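Local coordinates for capsular polysaccharide export system protein KpsC (PDB 6MGB), which probably transfers Kdo residues in beta(2,4) linkage as a GT-B-type glycosyltransferase, helping to build the glycolipid that carries Gram-negative capsules, at residues E157-I162 against A195-K200; E190-A195 against R241-S246. One frame throughout, in Å; residues are numbered along the deposited sequence. Where two conformers were deposited one is given.

How the contacts relate
Contacts 1 and 2 meet at one parallel sheet of the nucleotide-binding half of this GT-B enzyme, their centres about 7 Å apart. Strand 158-162 lies between strands 196-200 and 241-244: contact 1 pairs it with the first, and backbone bonds of Leu160 and Ile162 to Tyr243 join it to the second. The segments alternate along the chain, in the order 157-162, 190-195, 195-200, 241-246, and Ala195 belongs to both contacts. Contact 2 packs the end of helix 180-191, which crosses over from strand 158-162 to strand 196-200, against strand 241-244 near the start of strand 158-162. Cytidine-5'-monophosphate sits by the C-terminal ends of the contact 1 strands, about 11 Å from the Tyr243 side chain.

Contact 1 (E157-I162 against A195-K200); sequences ERVLLI and AEIYVK. With C5P (cytidine-5'-monophosphate), chain D.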
loop_
_atom_site.group_PDB
_atom_site.type_symbol
_atom_site.label_atom_id
_atom_site.label_comp_id
_atom_site.label_asym_id
_atom_site.label_seq_id
_atom_site.Cartn_x
_atom_site.Cartn_y
_atom_site.Cartn_z
ATOM N N GLU A 157 5.099 28.632 4.683
ATOM C CA GLU A 157 5.878 27.570 4.059
ATOM C C GLU A 157 6.033 26.403 5.027
ATOM O O GLU A 157 6.378 26.596 6.198
ATOM C CB GLU A 157 7.251 28.092 3.634
ATOM C CG GLU A 157 8.044 27.115 2.778
ATOM C CD GLU A 157 9.483 27.549 2.567
ATOM O OE1 GLU A 157 9.839 28.671 2.988
ATOM O OE2 GLU A 157 10.261 26.766 1.982
ATOM N N ARG A 158 5.777 25.192 4.538
ATOM C CA ARG A 158 5.804 24.011 5.390
ATOM C C ARG A 158 5.873 22.765 4.520
ATOM O O ARG A 158 5.356 22.744 3.400
ATOM C CB ARG A 158 4.568 23.958 6.294
ATOM C CG ARG A 158 3.267 24.025 5.516
ATOM C CD ARG A 158 2.041 23.877 6.398
ATOM N NE ARG A 158 0.822 24.086 5.618
ATOM C CZ ARG A 158 0.098 25.204 5.611
ATOM N NH1 ARG A 158 0.438 26.244 6.364
ATOM N NH2 ARG A 158 -0.984 25.277 4.850
ATOM N N VAL A 159 6.513 21.723 5.055
ATOM C CA VAL A 159 6.608 20.428 4.394
ATOM C C VAL A 159 6.153 19.354 5.373
ATOM O O VAL A 159 6.095 19.568 6.586
ATOM C CB VAL A 159 8.035 20.131 3.884
ATOM C CG1 VAL A 159 8.514 21.248 2.966
ATOM C CG2 VAL A 159 9.005 19.943 5.045
ATOM N N LEU A 160 5.834 18.180 4.831
ATOM C CA LEU A 160 5.305 17.071 5.614
ATOM C C LEU A 160 6.208 15.854 5.465
ATOM O O LEU A 160 6.544 15.459 4.343
ATOM C CB LEU A 160 3.881 16.714 5.177
ATOM C CG LEU A 160 3.200 15.611 5.995
ATOM C CD1 LEU A 160 3.009 16.048 7.441
ATOM C CD2 LEU A 160 1.869 15.223 5.373
ATOM N N LEU A 161 6.593 15.269 6.596
ATOM C CA LEU A 161 7.330 14.012 6.635
ATOM C C LEU A 161 6.389 12.909 7.103
ATOM O O LEU A 161 5.673 13.080 8.095
ATOM C CB LEU A 161 8.541 14.111 7.570
ATOM C CG LEU A 161 9.801 14.813 7.049
ATOM C CD1 LEU A 161 9.488 16.143 6.377
ATOM C CD2 LEU A 161 10.778 15.022 8.195
ATOM N N ILE A 162 6.391 11.787 6.388
ATOM C CA ILE A 162 5.515 10.659 6.688
ATOM C C ILE A 162 6.300 9.654 7.520
ATOM O O ILE A 162 7.358 9.173 7.099
ATOM C CB ILE A 162 4.974 10.013 5.402
ATOM C CG1 ILE A 162 4.168 11.036 4.595
ATOM C CG2 ILE A 162 4.114 8.789 5.733
ATOM C CD1 ILE A 162 3.736 10.550 3.227
ATOM N N ALA A 195 11.064 26.715 6.062
ATOM C CA ALA A 195 9.765 26.069 6.174
ATOM C C ALA A 195 9.550 25.497 7.568
ATOM O O ALA A 195 10.498 25.142 8.272
ATOM C CB ALA A 195 9.631 24.948 5.141
ATOM N N GLU A 196 8.282 25.414 7.961
ATOM C CA GLU A 196 7.899 24.633 9.126
ATOM C C GLU A 196 7.930 23.153 8.773
ATOM O O GLU A 196 7.589 22.764 7.653
ATOM C CB GLU A 196 6.502 25.027 9.605
ATOM C CG GLU A 196 6.383 26.484 10.030
ATOM C CD GLU A 196 5.054 26.795 10.690
ATOM O OE1 GLU A 196 4.011 26.328 10.186
ATOM O OE2 GLU A 196 5.054 27.505 11.718
ATOM N N ILE A 197 8.344 22.328 9.729
ATOM C CA ILE A 197 8.504 20.894 9.518
ATOM C C ILE A 197 7.433 20.175 10.324
ATOM O O ILE A 197 7.362 20.326 11.550
ATOM C CB ILE A 197 9.909 20.415 9.917
ATOM C CG1 ILE A 197 10.985 21.212 9.167
ATOM C CG2 ILE A 197 10.056 18.920 9.655
ATOM C CD1 ILE A 197 10.846 21.196 7.654
ATOM N N TYR A 198 6.603 19.395 9.637
ATOM C CA TYR A 198 5.587 18.569 10.271
ATOM C C TYR A 198 5.890 17.096 10.037
ATOM O O TYR A 198 6.303 16.702 8.941
ATOM C CB TYR A 198 4.191 18.897 9.734
ATOM C CG TYR A 198 3.678 20.258 10.143
ATOM C CD1 TYR A 198 4.020 21.395 9.425
ATOM C CD2 TYR A 198 2.840 20.405 11.241
ATOM C CE1 TYR A 198 3.549 22.641 9.793
ATOM C CE2 TYR A 198 2.365 21.646 11.617
ATOM C CZ TYR A 198 2.721 22.760 10.888
ATOM O OH TYR A 198 2.254 24.001 11.257
ATOM N N VAL A 199 5.683 16.290 11.076
ATOM C CA VAL A 199 5.831 14.841 11.014
ATOM C C VAL A 199 4.485 14.221 11.357
ATOM O O VAL A 199 3.914 14.517 12.414
ATOM C CB VAL A 199 6.921 14.338 11.979
ATOM C CG1 VAL A 199 6.965 12.813 12.004
ATOM C CG2 VAL A 199 8.278 14.904 11.596
ATOM N N LYS A 200 3.985 13.358 10.476
ATOM C CA LYS A 200 2.712 12.677 10.692
ATOM C C LYS A 200 2.998 11.266 11.193
ATOM O O LYS A 200 3.571 10.445 10.470
ATOM C CB LYS A 200 1.875 12.648 9.416
ATOM C CG LYS A 200 0.567 11.866 9.546
ATOM C CD LYS A 200 -0.219 12.290 10.783
ATOM C CE LYS A 200 -1.619 11.701 10.807
ATOM N NZ LYS A 200 -1.621 10.224 10.623
HETATM O O3P C5P D . 2.157 2.086 3.894
HETATM P P C5P D . 1.763 2.501 5.292
HETATM O O1P C5P D . 2.862 3.387 5.871
HETATM O O2P C5P D . 1.431 1.418 6.300
HETATM O "O5'" C5P D . 0.476 3.418 5.118
HETATM C "C5'" C5P D . -0.825 2.860 5.016
HETATM C "C4'" C5P D . -1.870 3.946 4.991
HETATM O "O4'" C5P D . -1.988 4.522 6.318
HETATM C "C3'" C5P D . -1.552 5.135 4.094
HETATM O "O3'" C5P D . -1.919 4.912 2.743
HETATM C "C2'" C5P D . -2.324 6.274 4.749
HETATM O "O2'" C5P D . -3.693 6.251 4.372
HETATM C "C1'" C5P D . -2.212 5.913 6.230
HETATM N N1 C5P D . -1.081 6.610 6.888
HETATM C C2 C5P D . -1.326 7.823 7.731
HETATM N N3 C5P D . -0.169 8.523 8.394
HETATM C C4 C5P D . 1.192 8.024 8.226
HETATM C C5 C5P D . 1.436 6.817 7.387
HETATM C C6 C5P D . 0.279 6.119 6.725
HETATM O O2 C5P D . -2.426 8.232 7.871
HETATM N N4 C5P D . 2.315 8.704 8.867
#
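Tyr198 turns the edge of its ring to Arg158 and packs its CB against Leu160 on the same face of the sheet. Ring atom CE1 is 3.9 Å from Arg158 CB, and the guanidinium, held by Thr153 O and His238 O, stands at 87° to the ring, which also meets Phe152 edge-to-face. Leu160 crosses Tyr198 at about a right angle, with CD1 3.8 Å from Tyr198 CB. On the other face beta-branched Val159 and Ile197, suited to extended strands, run side by side; Ile197 CG1 lies anti to the carbonyl carbon and the chain bends at chi2 (-55°), bringing CD1 within 3.4 Å of Val159 CG2, closer than usual van der Waals contact. Between the faces, parallel strands 158-162 and 196-200 are zipped by five backbone bonds, among them Leu161 N to Tyr198 O at 2.8 Å; helix 180-191 completes the beta-alpha-beta crossover of this Rossmann-like sheet. An alanine in place of Tyr198 would probably leave the Arg158 aliphatic chain and the Phe152 ring without their aromatic partner and open a gap there. At the C-terminal ends, long Lys200 reaches the cytosine: NZ gives N3 a 3.2 Å hydrogen bond, while the base's N4 gives Lys200 O a weak one.

Contact 2 (E190-A195 against R241-S246); sequences EENPGA and RIYTVS
The guanidinium of Arg241 receives the Asn192 amide at its edge, with Asn192 CG in its plane and OD1 a little off it, and no group of segment 190-195 stacks on its faces. Arg241 NH1 gives OD1 a hydrogen bond of 3.0 Å, tip to tip. Glu191 OE2 comes to the same NH1 obliquely at 3.4 Å, a weak hydrogen bond within a salt bridge. The Tyr243 ring stands at 89° to the Asn192 amide, and its OH lies in the amide plane, so ND2 can direct a 2.8 Å bond to the hydroxyl oxygen. Glu191 CG rests 3.6 Å from that OH.

Asparagine suits this place because one flat group accepts from an arginine and donates to a tyrosine; its CG, anti to the carbonyl carbon (chi1 -52°), faces strand 241-244. ND2 also reaches Ala188 O in the last turn of helix 180-191. Asn192 then starts a type I beta turn, closed by Ala195 N to Asn192 O at 3.2 Å, with Pro193, whose ring restricts phi, at its second position. The turn feeds strand 196-200, while Met184 and Ala188 of the helix cover Tyr243.

Arg241 has its stronger polar partner in Glu259, which binds NE from strand 259-262. With Glu259 at NE and a weak bridge to Glu191 at NH1, its positive charge is likely to be stabilised, while the buried Asn192 amide has both its polar atoms satisfied.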
loop_
_atom_site.group_PDB
_atom_site.type_symbol
_atom_site.label_atom_id
_atom_site.label_comp_id
_atom_site.label_asym_id
_atom_site.label_seq_id
_atom_site.Cartn_x
_atom_site.Cartn_y
_atom_site.Cartn_z
ATOM N N GLU A 190 17.693 20.588 5.520
ATOM C CA GLU A 190 18.678 21.290 4.707
ATOM C C GLU A 190 18.041 21.901 3.467
ATOM O O GLU A 190 18.435 22.989 3.032
ATOM C CB GLU A 190 19.804 20.334 4.315
ATOM C CG GLU A 190 20.945 20.999 3.574
ATOM C CD GLU A 190 22.104 20.057 3.330
ATOM O OE1 GLU A 190 22.150 19.445 2.242
ATOM O OE2 GLU A 190 22.960 19.919 4.229
ATOM N N GLU A 191 17.056 21.219 2.884
ATOM C CA GLU A 191 16.438 21.692 1.652
ATOM C C GLU A 191 15.397 22.779 1.883
ATOM O O GLU A 191 15.133 23.565 0.967
ATOM C CB GLU A 191 15.795 20.515 0.914
ATOM C CG GLU A 191 14.879 20.915 -0.233
ATOM C CD GLU A 191 15.577 21.780 -1.267
ATOM O OE1 GLU A 191 16.823 21.738 -1.339
ATOM O OE2 GLU A 191 14.877 22.500 -2.012
ATOM N N ASN A 192 14.808 22.850 3.074
ATOM C CA ASN A 192 13.697 23.763 3.352
ATOM C C ASN A 192 14.018 24.609 4.579
ATOM O O ASN A 192 13.315 24.558 5.592
ATOM C CB ASN A 192 12.402 22.975 3.545
ATOM C CG ASN A 192 12.132 22.010 2.405
ATOM O OD1 ASN A 192 11.551 22.379 1.384
ATOM N ND2 ASN A 192 12.557 20.762 2.574
ATOM N N PRO A 193 15.080 25.417 4.512
ATOM C CA PRO A 193 15.494 26.178 5.703
ATOM C C PRO A 193 14.418 27.099 6.253
ATOM O O PRO A 193 14.345 27.289 7.473
ATOM C CB PRO A 193 16.713 26.971 5.206
ATOM C CG PRO A 193 16.599 26.974 3.710
ATOM C CD PRO A 193 15.960 25.671 3.360
ATOM N N GLY A 194 13.578 27.677 5.399
ATOM C CA GLY A 194 12.575 28.619 5.846
ATOM C C GLY A 194 11.216 28.032 6.148
ATOM O O GLY A 194 10.291 28.781 6.477
ATOM N N ALA A 195 11.064 26.715 6.062
ATOM C CA ALA A 195 9.765 26.069 6.174
ATOM C C ALA A 195 9.550 25.497 7.568
ATOM O O ALA A 195 10.498 25.142 8.272
ATOM C CB ALA A 195 9.631 24.948 5.141
ATOM N N ARG A 241 4.804 19.663 -0.744
ATOM C CA ARG A 241 5.971 18.795 -0.814
ATOM C C ARG A 241 5.913 17.780 0.317
ATOM O O ARG A 241 5.784 18.157 1.487
ATOM C CB ARG A 241 7.256 19.627 -0.731
ATOM C CG ARG A 241 8.535 18.821 -0.684
ATOM C CD ARG A 241 9.746 19.735 -0.767
ATOM N NE ARG A 241 9.956 20.253 -2.117
ATOM C CZ ARG A 241 10.869 21.163 -2.438
ATOM N NH1 ARG A 241 11.664 21.672 -1.505
ATOM N NH2 ARG A 241 10.988 21.569 -3.694
ATOM N N ILE A 242 6.020 16.498 -0.031
ATOM C CA ILE A 242 5.904 15.401 0.921
ATOM C C ILE A 242 7.198 14.600 0.908
ATOM O O ILE A 242 7.790 14.378 -0.154
ATOM C CB ILE A 242 4.705 14.486 0.590
ATOM C CG1 ILE A 242 3.441 15.312 0.333
ATOM C CG2 ILE A 242 4.466 13.487 1.711
ATOM C CD1 ILE A 242 3.030 16.212 1.481
ATOM N N TYR A 243 7.628 14.165 2.090
ATOM C CA TYR A 243 8.804 13.317 2.252
ATOM C C TYR A 243 8.377 11.959 2.792
ATOM O O TYR A 243 7.640 11.887 3.781
ATOM C CB TYR A 243 9.819 13.953 3.204
ATOM C CG TYR A 243 10.557 15.147 2.638
ATOM C CD1 TYR A 243 9.956 16.397 2.581
ATOM C CD2 TYR A 243 11.863 15.026 2.182
ATOM C CE1 TYR A 243 10.630 17.490 2.071
ATOM C CE2 TYR A 243 12.544 16.113 1.672
ATOM C CZ TYR A 243 11.925 17.342 1.620
ATOM O OH TYR A 243 12.603 18.424 1.111
ATOM N N THR A 244 8.844 10.888 2.150
ATOM C CA THR A 244 8.488 9.536 2.560
ATOM C C THR A 244 9.621 8.580 2.217
ATOM O O THR A 244 10.391 8.814 1.280
ATOM C CB THR A 244 7.188 9.063 1.888
ATOM O OG1 THR A 244 6.746 7.842 2.491
ATOM C CG2 THR A 244 7.393 8.841 0.389
ATOM N N VAL A 245 9.714 7.499 2.989
ATOM C CA VAL A 245 10.639 6.410 2.690
ATOM C C VAL A 245 9.939 5.442 1.748
ATOM O O VAL A 245 10.347 5.280 0.592
ATOM C CB VAL A 245 11.115 5.694 3.971
ATOM C CG1 VAL A 245 11.965 4.474 3.618
ATOM C CG2 VAL A 245 11.906 6.648 4.859
ATOM N N SER A 246 8.865 4.797 2.235
ATOM C CA SER A 246 8.169 3.801 1.425
ATOM C C SER A 246 6.678 3.690 1.739
ATOM O O SER A 246 6.062 2.682 1.370
ATOM C CB SER A 246 8.813 2.421 1.622
ATOM O OG SER A 246 8.665 1.986 2.964
#